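Local coordinates for protein alpha-glucosidase (Bacteroides thetaiotaomicron, PDB 5XFM) that hydrolyses beta-L-arabinopyranosides and alpha-galactosides as a bifunctional, calcium-containing glycoside hydrolase of family 97, at residues 491-495 / 515-519; 241-247 / 406-412; 82-88 / 274-280; 385-390 / 422-428. The protein carries 1 engineered substitution. All blocks are in the same frame, centred on the assembly; numbering follows the deposited sequence.

Interaction 1. Residues 491-495 / 515-519. Engineered in segment 491-495: L493 (natural residue Phe).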
# COMPACT_ATOMS: atom_id res chain seq x y z
N GLY A 491 -9.25 0.12 -10.67
CA GLY A 491 -9.28 1.25 -11.59
C GLY A 491 -9.56 0.92 -13.05
O GLY A 491 -9.95 -0.20 -13.40
N CYS A 492 -9.37 1.94 -13.89
CA CYS A 492 -9.65 1.89 -15.32
C CYS A 492 -11.14 1.72 -15.59
O CYS A 492 -11.61 0.64 -15.94
CB CYS A 492 -8.88 0.78 -16.03
SG CYS A 492 -8.91 0.96 -17.83
N LEU A 493 -11.87 2.81 -15.41
CA LEU A 493 -13.28 2.87 -15.77
C LEU A 493 -13.41 3.47 -17.15
O LEU A 493 -13.13 4.66 -17.35
CB LEU A 493 -14.08 3.69 -14.75
CG LEU A 493 -14.33 3.02 -13.39
CD1 LEU A 493 -14.13 4.00 -12.25
CD2 LEU A 493 -15.73 2.44 -13.35
N LEU A 494 -13.81 2.66 -18.12
CA LEU A 494 -13.92 3.15 -19.49
C LEU A 494 -15.37 3.52 -19.80
O LEU A 494 -15.64 4.21 -20.78
CB LEU A 494 -13.37 2.11 -20.47
CG LEU A 494 -11.85 1.96 -20.37
CD1 LEU A 494 -11.31 0.96 -21.37
CD2 LEU A 494 -11.19 3.31 -20.59
N ASN A 495 -16.29 3.09 -18.94
CA ASN A 495 -17.65 3.62 -18.92
C ASN A 495 -17.64 5.14 -18.69
O ASN A 495 -16.81 5.65 -17.95
CB ASN A 495 -18.47 2.93 -17.83
CG ASN A 495 -19.26 1.75 -18.35
OD1 ASN A 495 -18.91 1.14 -19.36
ND2 ASN A 495 -20.31 1.39 -17.63
N GLN A 515 -7.40 7.03 -17.83
CA GLN A 515 -7.71 5.70 -17.29
C GLN A 515 -6.69 4.65 -17.68
O GLN A 515 -6.34 3.81 -16.85
CB GLN A 515 -9.11 5.26 -17.74
CG GLN A 515 -10.22 6.15 -17.22
CD GLN A 515 -10.32 6.08 -15.70
OE1 GLN A 515 -10.29 5.00 -15.12
NE2 GLN A 515 -10.45 7.23 -15.06
N LEU A 516 -6.28 4.66 -18.94
CA LEU A 516 -5.27 3.73 -19.43
C LEU A 516 -3.94 3.94 -18.69
O LEU A 516 -3.30 2.98 -18.24
CB LEU A 516 -5.10 3.89 -20.95
CG LEU A 516 -6.35 3.68 -21.82
CD1 LEU A 516 -6.02 3.76 -23.31
CD2 LEU A 516 -7.08 2.37 -21.52
N ALA A 517 -3.56 5.20 -18.54
CA ALA A 517 -2.36 5.60 -17.80
C ALA A 517 -2.42 5.09 -16.36
O ALA A 517 -1.40 4.75 -15.77
CB ALA A 517 -2.20 7.11 -17.82
N THR A 518 -3.63 5.07 -15.81
CA THR A 518 -3.84 4.63 -14.44
C THR A 518 -3.54 3.13 -14.24
O THR A 518 -3.22 2.70 -13.13
CB THR A 518 -5.31 4.96 -14.03
OG1 THR A 518 -5.36 6.30 -13.50
CG2 THR A 518 -5.86 4.00 -12.99
N THR A 519 -3.57 2.35 -15.31
CA THR A 519 -3.20 0.93 -15.20
C THR A 519 -1.69 0.77 -14.99
O THR A 519 -1.22 -0.25 -14.48
CB THR A 519 -3.64 0.12 -16.45
OG1 THR A 519 -2.90 0.53 -17.60
CG2 THR A 519 -5.14 0.30 -16.70

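Interaction 2. Residues 241-247 / 406-412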
# COMPACT_ATOMS: atom_id res chain seq x y z
N GLU A 241 -11.86 -0.57 18.74
CA GLU A 241 -11.74 -1.34 17.50
C GLU A 241 -12.12 -2.81 17.74
O GLU A 241 -12.19 -3.26 18.89
CB GLU A 241 -10.33 -1.25 16.92
CG GLU A 241 -9.98 0.11 16.34
CD GLU A 241 -8.57 0.16 15.75
OE1 GLU A 241 -8.30 -0.59 14.78
OE2 GLU A 241 -7.73 0.94 16.26
N ASN A 242 -12.40 -3.55 16.66
CA ASN A 242 -12.81 -4.95 16.75
C ASN A 242 -14.05 -5.10 17.64
O ASN A 242 -14.21 -6.10 18.34
CB ASN A 242 -11.66 -5.81 17.29
CG ASN A 242 -11.80 -7.27 16.94
OD1 ASN A 242 -12.34 -7.62 15.89
ND2 ASN A 242 -11.31 -8.14 17.81
N ASN A 243 -14.89 -4.06 17.62
CA ASN A 243 -16.08 -3.98 18.48
C ASN A 243 -15.76 -4.08 19.97
O ASN A 243 -16.60 -4.48 20.76
CB ASN A 243 -17.09 -5.05 18.09
CG ASN A 243 -18.51 -4.65 18.43
OD1 ASN A 243 -18.85 -3.46 18.47
ND2 ASN A 243 -19.35 -5.64 18.67
N GLY A 244 -14.53 -3.73 20.36
CA GLY A 244 -14.13 -3.80 21.75
C GLY A 244 -13.56 -5.15 22.17
O GLY A 244 -13.32 -5.37 23.35
N ASN A 245 -13.37 -6.05 21.21
CA ASN A 245 -12.78 -7.36 21.51
C ASN A 245 -11.26 -7.34 21.36
O ASN A 245 -10.73 -6.75 20.42
CB ASN A 245 -13.37 -8.44 20.60
CG ASN A 245 -14.88 -8.41 20.58
OD1 ASN A 245 -15.54 -8.72 21.57
ND2 ASN A 245 -15.44 -8.03 19.44
N GLY A 246 -10.57 -7.98 22.30
CA GLY A 246 -9.12 -8.02 22.26
C GLY A 246 -8.50 -6.78 22.88
O GLY A 246 -9.08 -5.69 22.79
N THR A 247 -7.34 -6.93 23.50
CA THR A 247 -6.67 -5.81 24.16
C THR A 247 -5.83 -5.00 23.18
O THR A 247 -5.49 -5.46 22.10
CB THR A 247 -5.77 -6.30 25.33
OG1 THR A 247 -5.06 -7.47 24.92
CG2 THR A 247 -6.60 -6.64 26.56
N GLY A 406 -11.49 -6.36 11.44
CA GLY A 406 -11.82 -5.70 12.70
C GLY A 406 -10.89 -4.63 13.25
O GLY A 406 -11.02 -4.21 14.40
N GLY A 407 -9.90 -4.20 12.47
CA GLY A 407 -9.05 -3.12 12.91
C GLY A 407 -7.59 -3.52 13.05
O GLY A 407 -7.14 -4.47 12.41
N ASP A 408 -6.85 -2.82 13.90
CA ASP A 408 -5.39 -2.94 13.91
C ASP A 408 -4.87 -3.75 15.09
O ASP A 408 -3.66 -3.91 15.24
CB ASP A 408 -4.75 -1.54 13.93
CG ASP A 408 -4.52 -0.97 12.52
OD1 ASP A 408 -4.57 -1.74 11.54
OD2 ASP A 408 -4.30 0.25 12.41
N LYS A 409 -5.77 -4.24 15.93
CA LYS A 409 -5.36 -5.01 17.09
C LYS A 409 -4.62 -6.29 16.69
O LYS A 409 -4.89 -6.87 15.63
CB LYS A 409 -6.56 -5.34 17.96
CG LYS A 409 -7.10 -4.15 18.72
CD LYS A 409 -8.34 -4.52 19.52
CE LYS A 409 -8.74 -3.40 20.47
NZ LYS A 409 -10.09 -3.67 21.06
N GLN A 410 -3.72 -6.73 17.57
CA GLN A 410 -2.88 -7.90 17.33
C GLN A 410 -3.73 -9.15 17.02
O GLN A 410 -3.32 -10.00 16.25
CB GLN A 410 -1.96 -8.13 18.54
CG GLN A 410 -1.15 -9.43 18.49
CD GLN A 410 -0.04 -9.49 19.52
OE1 GLN A 410 -0.16 -8.96 20.63
NE2 GLN A 410 1.04 -10.18 19.18
N GLU A 411 -4.90 -9.25 17.64
CA GLU A 411 -5.90 -10.29 17.36
C GLU A 411 -6.29 -10.34 15.87
O GLU A 411 -6.47 -11.42 15.26
CB GLU A 411 -7.13 -10.02 18.25
CG GLU A 411 -8.31 -10.94 18.06
CD GLU A 411 -9.27 -10.88 19.24
OE1 GLU A 411 -8.78 -10.88 20.39
OE2 GLU A 411 -10.50 -10.82 19.02
N THR A 412 -6.40 -9.16 15.27
CA THR A 412 -6.74 -9.05 13.87
C THR A 412 -5.54 -9.42 13.02
O THR A 412 -5.69 -10.08 11.98
CB THR A 412 -7.24 -7.63 13.52
OG1 THR A 412 -8.15 -7.19 14.52
CG2 THR A 412 -7.94 -7.63 12.16
O HOH W 1 -5.46 -7.68 20.49

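Interaction 3. Residues 82-88 / 274-280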
# COMPACT_ATOMS: atom_id res chain seq x y z
N TYR A 82 18.35 -9.37 -3.24
CA TYR A 82 17.18 -10.21 -3.11
C TYR A 82 16.20 -10.02 -4.27
O TYR A 82 16.16 -8.97 -4.91
CB TYR A 82 16.48 -9.96 -1.77
CG TYR A 82 15.78 -8.63 -1.58
CD1 TYR A 82 14.47 -8.43 -2.03
CD2 TYR A 82 16.39 -7.59 -0.89
CE1 TYR A 82 13.82 -7.22 -1.84
CE2 TYR A 82 15.75 -6.38 -0.68
CZ TYR A 82 14.46 -6.20 -1.16
OH TYR A 82 13.82 -4.99 -0.96
N GLN A 83 15.45 -11.07 -4.56
CA GLN A 83 14.43 -11.02 -5.60
C GLN A 83 13.05 -10.96 -4.95
O GLN A 83 12.81 -11.62 -3.93
CB GLN A 83 14.51 -12.23 -6.54
CG GLN A 83 15.83 -12.38 -7.31
CD GLN A 83 17.01 -12.76 -6.42
OE1 GLN A 83 16.93 -13.72 -5.66
NE2 GLN A 83 18.10 -12.00 -6.52
N GLN A 84 12.18 -10.12 -5.50
CA GLN A 84 10.84 -9.99 -4.95
C GLN A 84 9.82 -9.72 -6.05
O GLN A 84 9.95 -8.74 -6.79
CB GLN A 84 10.79 -8.86 -3.92
CG GLN A 84 9.48 -8.72 -3.18
CD GLN A 84 9.10 -9.98 -2.40
OE1 GLN A 84 9.92 -10.53 -1.67
NE2 GLN A 84 7.86 -10.43 -2.56
N THR A 85 8.81 -10.58 -6.15
CA THR A 85 7.72 -10.36 -7.08
C THR A 85 6.64 -9.52 -6.41
O THR A 85 6.67 -9.34 -5.19
CB THR A 85 7.09 -11.67 -7.57
OG1 THR A 85 6.52 -12.37 -6.46
CG2 THR A 85 8.14 -12.55 -8.23
N ARG A 86 5.69 -9.04 -7.21
CA ARG A 86 4.50 -8.33 -6.71
C ARG A 86 4.77 -6.95 -6.11
O ARG A 86 3.95 -6.44 -5.33
CB ARG A 86 3.76 -9.19 -5.68
CG ARG A 86 3.24 -10.52 -6.21
CD ARG A 86 3.03 -11.50 -5.06
NE ARG A 86 4.30 -12.06 -4.59
CZ ARG A 86 4.55 -12.40 -3.33
NH1 ARG A 86 3.63 -12.25 -2.40
NH2 ARG A 86 5.74 -12.90 -3.01
N ILE A 87 5.92 -6.36 -6.41
CA ILE A 87 6.21 -4.99 -5.99
C ILE A 87 6.72 -4.18 -7.18
O ILE A 87 6.72 -4.67 -8.31
CB ILE A 87 7.25 -4.93 -4.83
CG1 ILE A 87 8.61 -5.43 -5.29
CG2 ILE A 87 6.77 -5.72 -3.62
CD1 ILE A 87 9.74 -5.04 -4.35
N LYS A 88 7.14 -2.94 -6.93
CA LYS A 88 7.51 -1.99 -7.99
C LYS A 88 8.80 -2.35 -8.75
O LYS A 88 9.07 -1.78 -9.82
CB LYS A 88 7.66 -0.59 -7.40
CG LYS A 88 8.84 -0.44 -6.46
CD LYS A 88 8.89 0.93 -5.80
CE LYS A 88 7.91 1.06 -4.65
NZ LYS A 88 8.15 2.30 -3.84
N GLU A 274 10.49 5.55 -5.30
CA GLU A 274 11.26 4.36 -5.63
C GLU A 274 11.73 3.53 -4.44
O GLU A 274 12.46 2.56 -4.61
CB GLU A 274 12.48 4.75 -6.47
CG GLU A 274 12.15 5.22 -7.87
CD GLU A 274 13.39 5.64 -8.65
OE1 GLU A 274 14.52 5.31 -8.22
OE2 GLU A 274 13.23 6.27 -9.72
N THR A 275 11.32 3.93 -3.23
CA THR A 275 11.76 3.25 -2.01
C THR A 275 11.34 1.78 -1.96
O THR A 275 10.25 1.40 -2.41
CB THR A 275 11.22 3.96 -0.75
OG1 THR A 275 11.79 3.35 0.42
CG2 THR A 275 9.70 3.87 -0.67
N THR A 276 12.23 0.95 -1.41
CA THR A 276 11.93 -0.45 -1.18
C THR A 276 12.06 -0.84 0.29
O THR A 276 12.04 -2.02 0.63
CB THR A 276 12.84 -1.37 -2.03
OG1 THR A 276 14.22 -1.05 -1.79
CG2 THR A 276 12.54 -1.19 -3.51
N VAL A 277 12.12 0.16 1.17
CA VAL A 277 12.32 -0.13 2.58
C VAL A 277 11.22 -1.01 3.23
O VAL A 277 11.52 -1.74 4.18
CB VAL A 277 12.51 1.18 3.40
CG1 VAL A 277 11.21 1.94 3.59
CG2 VAL A 277 13.18 0.89 4.75
N PRO A 278 9.96 -1.01 2.72
CA PRO A 278 9.06 -2.00 3.35
C PRO A 278 9.53 -3.44 3.19
O PRO A 278 9.16 -4.30 4.00
CB PRO A 278 7.73 -1.79 2.61
CG PRO A 278 7.80 -0.42 2.07
CD PRO A 278 9.23 -0.15 1.77
N TRP A 279 10.32 -3.71 2.15
CA TRP A 279 10.79 -5.05 1.86
C TRP A 279 12.29 -5.25 2.19
O TRP A 279 12.76 -6.38 2.28
CB TRP A 279 10.48 -5.38 0.40
CG TRP A 279 9.03 -5.11 0.09
CD1 TRP A 279 7.98 -5.92 0.39
CD2 TRP A 279 8.48 -3.94 -0.53
NE1 TRP A 279 6.80 -5.33 -0.01
CE2 TRP A 279 7.09 -4.12 -0.58
CE3 TRP A 279 9.03 -2.77 -1.05
CZ2 TRP A 279 6.23 -3.16 -1.14
CZ3 TRP A 279 8.18 -1.81 -1.60
CH2 TRP A 279 6.80 -2.02 -1.64
N ASP A 280 13.02 -4.16 2.39
CA ASP A 280 14.46 -4.25 2.68
C ASP A 280 14.78 -4.98 3.98
O ASP A 280 15.79 -5.67 4.08
CB ASP A 280 15.09 -2.86 2.75
CG ASP A 280 15.30 -2.25 1.38
OD1 ASP A 280 15.21 -2.97 0.36
OD2 ASP A 280 15.59 -1.03 1.34

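Interaction 4. Residues 385-390 / 422-428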
# COMPACT_ATOMS: atom_id res chain seq x y z
N ARG A 385 -12.64 -22.68 8.23
CA ARG A 385 -11.85 -22.05 7.18
C ARG A 385 -11.10 -23.08 6.35
O ARG A 385 -11.09 -23.03 5.12
CB ARG A 385 -10.86 -21.03 7.78
CG ARG A 385 -10.00 -20.33 6.74
CD ARG A 385 -9.09 -19.28 7.37
NE ARG A 385 -8.22 -19.85 8.40
CZ ARG A 385 -8.17 -19.39 9.65
NH1 ARG A 385 -8.92 -18.37 10.01
NH2 ARG A 385 -7.36 -19.97 10.53
N LYS A 386 -10.45 -24.02 7.03
CA LYS A 386 -9.73 -25.07 6.32
C LYS A 386 -10.70 -25.99 5.57
O LYS A 386 -10.41 -26.42 4.45
CB LYS A 386 -8.84 -25.85 7.28
CG LYS A 386 -7.63 -25.06 7.74
CD LYS A 386 -6.77 -25.82 8.74
CE LYS A 386 -7.49 -26.03 10.05
NZ LYS A 386 -6.71 -26.90 10.98
N ARG A 387 -11.86 -26.27 6.16
CA ARG A 387 -12.90 -27.01 5.44
C ARG A 387 -13.27 -26.31 4.12
O ARG A 387 -13.28 -26.91 3.02
CB ARG A 387 -14.13 -27.17 6.33
CG ARG A 387 -15.30 -27.92 5.70
CD ARG A 387 -16.40 -28.15 6.73
NE ARG A 387 -15.90 -28.98 7.83
CZ ARG A 387 -15.98 -28.64 9.11
NH1 ARG A 387 -16.54 -27.49 9.47
NH2 ARG A 387 -15.48 -29.45 10.05
N GLU A 388 -13.51 -25.01 4.24
CA GLU A 388 -13.84 -24.17 3.10
C GLU A 388 -12.77 -24.22 2.04
O GLU A 388 -13.06 -24.47 0.87
CB GLU A 388 -14.06 -22.73 3.56
CG GLU A 388 -14.68 -21.83 2.51
CD GLU A 388 -16.15 -22.11 2.28
OE1 GLU A 388 -16.79 -22.72 3.17
OE2 GLU A 388 -16.66 -21.71 1.22
N MET A 389 -11.51 -24.05 2.46
CA MET A 389 -10.37 -23.96 1.55
C MET A 389 -10.07 -25.30 0.87
O MET A 389 -9.55 -25.34 -0.25
CB MET A 389 -9.14 -23.45 2.31
CG MET A 389 -9.15 -21.94 2.55
SD MET A 389 -7.78 -21.33 3.57
CE MET A 389 -8.20 -19.58 3.67
N LYS A 390 -10.35 -26.39 1.57
CA LYS A 390 -10.32 -27.72 0.97
C LYS A 390 -11.32 -27.80 -0.18
O LYS A 390 -11.00 -28.29 -1.27
CB LYS A 390 -10.63 -28.80 2.02
CG LYS A 390 -10.56 -30.21 1.47
CD LYS A 390 -9.45 -31.00 2.16
CE LYS A 390 -9.60 -32.51 1.92
NZ LYS A 390 -10.93 -33.04 2.33
N ASP A 422 -3.24 -20.73 5.96
CA ASP A 422 -4.15 -21.80 5.52
C ASP A 422 -4.38 -21.72 4.00
O ASP A 422 -4.41 -22.74 3.28
CB ASP A 422 -5.48 -21.72 6.27
CG ASP A 422 -5.36 -22.14 7.74
OD1 ASP A 422 -4.39 -22.84 8.09
OD2 ASP A 422 -6.24 -21.76 8.53
N ALA A 423 -4.52 -20.49 3.51
CA ALA A 423 -4.67 -20.25 2.09
C ALA A 423 -3.51 -20.85 1.32
O ALA A 423 -3.73 -21.59 0.36
CB ALA A 423 -4.77 -18.76 1.80
N ASP A 424 -2.29 -20.52 1.73
CA ASP A 424 -1.14 -21.09 1.04
C ASP A 424 -1.13 -22.60 1.11
O ASP A 424 -0.72 -23.26 0.16
CB ASP A 424 0.18 -20.59 1.60
CG ASP A 424 1.36 -21.16 0.83
OD1 ASP A 424 1.52 -20.78 -0.35
OD2 ASP A 424 2.09 -22.02 1.38
N ASP A 425 -1.55 -23.15 2.25
CA ASP A 425 -1.64 -24.61 2.35
C ASP A 425 -2.62 -25.18 1.31
O ASP A 425 -2.50 -26.33 0.91
CB ASP A 425 -2.07 -25.03 3.76
CG ASP A 425 -0.96 -24.85 4.78
OD1 ASP A 425 0.22 -24.85 4.38
OD2 ASP A 425 -1.27 -24.72 5.99
N HIS A 426 -3.58 -24.36 0.88
CA HIS A 426 -4.52 -24.84 -0.14
C HIS A 426 -4.34 -24.18 -1.50
O HIS A 426 -5.27 -24.13 -2.29
CB HIS A 426 -5.94 -24.65 0.35
CG HIS A 426 -6.23 -25.39 1.62
ND1 HIS A 426 -6.00 -24.85 2.87
CD2 HIS A 426 -6.70 -26.64 1.83
CE1 HIS A 426 -6.33 -25.73 3.79
NE2 HIS A 426 -6.76 -26.83 3.19
N GLY A 427 -3.13 -23.68 -1.76
CA GLY A 427 -2.78 -23.09 -3.04
C GLY A 427 -3.61 -21.89 -3.44
O GLY A 427 -3.87 -21.68 -4.63
N LEU A 428 -4.02 -21.09 -2.47
CA LEU A 428 -4.87 -19.94 -2.78
C LEU A 428 -4.14 -18.61 -2.62
O LEU A 428 -3.46 -18.37 -1.62
CB LEU A 428 -6.10 -19.95 -1.89
CG LEU A 428 -7.08 -21.09 -2.12
CD1 LEU A 428 -7.98 -21.26 -0.92
CD2 LEU A 428 -7.89 -20.82 -3.38

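Interaction 1. Residues 491-495 / 515-519
Q515 does most of the work on the helical side. Its CB points at the loop 491-495, and the m,m side chain folds back so that OE1 accepts a hydrogen bond from the backbone N of L493 at 2.7 Å and lies 3.2 Å from CA of C492; NE2 is hydrogen-bonded to E470 OE2 and T510 OG1. L494 CD2 rests on Q515 CB at 4.0 Å. L516 reaches the loop with CD2 alone, 4.3 Å from L494 CD2 and 4.4 Å from C492 SG. The contact is buried within the catalytic (beta/alpha)8-type barrel domain, where the loop preceding strand 497-498 packs on helix 512-521 and, from helix 541-549, M547 touches C492 and M544 touches L494. L493, an engineered replacement of Phe, offers this helix little beyond its backbone NH. T518 brings CG2 to 4.2 Å from C492 N. At T519, OG1 is turned back onto L516 O (2.6 Å), while the methyl CG2 meets C492 CB at 3.8 Å.

Interaction 2. Residues 241-247 / 406-412
K409 extends its side chain, with chi2 to chi4 all t, across the loop 241-247, its CD 4.2 Å from N242 CB, and buries its ammonium group among carbonyl oxygens. NZ donates to E241 O at 3.0 Å, N245 O at 3.2 Å and G246 O at 2.8 Å, and is also hydrogen-bonded to A239 O. E241 reaches the other way: its OE1 accepts from D408 N at 2.8 Å and lies 3.2 Å from G407 CA. Close approach here depends on glycine, since a CB on G406 or G407 would run into N242 OD1 or E241 OE1, and one on G246 into E411 OE1. N242 ND2 donates to N245 O within its own loop (3.0 Å) and only weakly to E411 OE2 (3.1 Å), a carboxylate oxygen that also takes Y367 OH. A water bridges T247 O (2.7 Å) and E411 N (3.3 Å) at the start of helix 410-425, where K409 is the N-cap residue. The contact thus joins the N-terminal beta-domain to the loop and first turn of helix 410-425 in the barrel. No carboxylate of the two segments neutralises the buried ammonium; main-chain carbonyls solvate it, so its bonding relies on the course of the loop backbone.

Interaction 3. Residues 82-88 / 274-280
Two hydrogen bonds cross between 82-88 and 274-280, one near each end of the contact. Y82 OH donates to D280 OD1 at 2.8 Å, the carboxylate oxygen lying at the edge of the tyrosine ring; T276 OG1 is 3.0 Å from the same D280 OD1. At the other end K88 NZ donates to T275 O at 2.7 Å, and the carbonyls of V273 and T483 also receive hydrogen bonds from this ammonium, so the buried charge is met by backbone oxygens. T275 OG1 accepts from V277 N at 3.3 Å, an ST turn leading into the short helix 277-280, and is also bonded to D121. Between these polar ends lies W279. I87 CG2 sits over one face of its indole, 3.8 Å from the centroid of the five-membered ring in a CH-pi contact, and W279 NE1 is satisfied by E442 of helix 441-444. The contact packs the end of strand 69-83, an outermost strand of its antiparallel sheet, and the loop after it against 274-280 with its weakly bonded helix 277-280, within the galactose-mutarotase-like beta-sandwich domain of family 97, where it meets the barrel (E442, T483) and the C-terminal domain (T557, F559).

Interaction 4. Residues 385-390 / 422-428
Segment 385-390 is regular alpha helix, whereas 422-428 carries the last turn of helix 410-425 and its exit. The closest CA pairs are M389 with H426 at 6.2 Å and K386 with D422 at 6.5 Å. A Schellman motif ends the second helix: L428 N bonds to A423 O at 2.9 Å and G427 N to D424 O at 3.1 Å, with G427 at positive phi as the C-prime residue. M389 is the main apolar side chain between the segments. Its CB lies over the H426 ring, 3.7 Å from the centroid in a CH-pi contact; CG meets L428 CD1 at 3.7 Å, CE is 4.0 Å from A423 CB, and SD comes within 3.6 Å of D422 CB. The ring of H426 is held by its own helix, ND1 donating to D422 O at 2.7 Å. R385 forms a salt bridge with D422, NE and NH2 both donating to OD2 at 2.8 and 2.9 Å, while NH1 bonds to M379 O. Helices 382-395 and 410-425 precede the neighbouring parallel strands 399-403 and 429-432, so this is the side-by-side helix packing of successive beta-alpha units on the outside of a TIM-type barrel.

How the interactions relate
Interactions 2 and 4 share helix 410-425: interaction 2 engages its start and interaction 4 its end, centres 24 Å and nearest atoms about 9 Å apart. One helix thus runs from the seam with the N-terminal domain to the packing between barrel helices. Interactions 1 and 2 lie on opposite sides of the chain's centre, their centres 35 Å apart. Interaction 3, within the N-terminal domain, is centred 25 Å from interaction 1 and 27 Å from interaction 4, its nearest atoms about 9 Å from the latter. None of the four supplies the calcium ligands E174, E452 and E458; the ion lies about 14 Å from the L493 side chain (interaction 1) and about 13 Å from G406 (interaction 2).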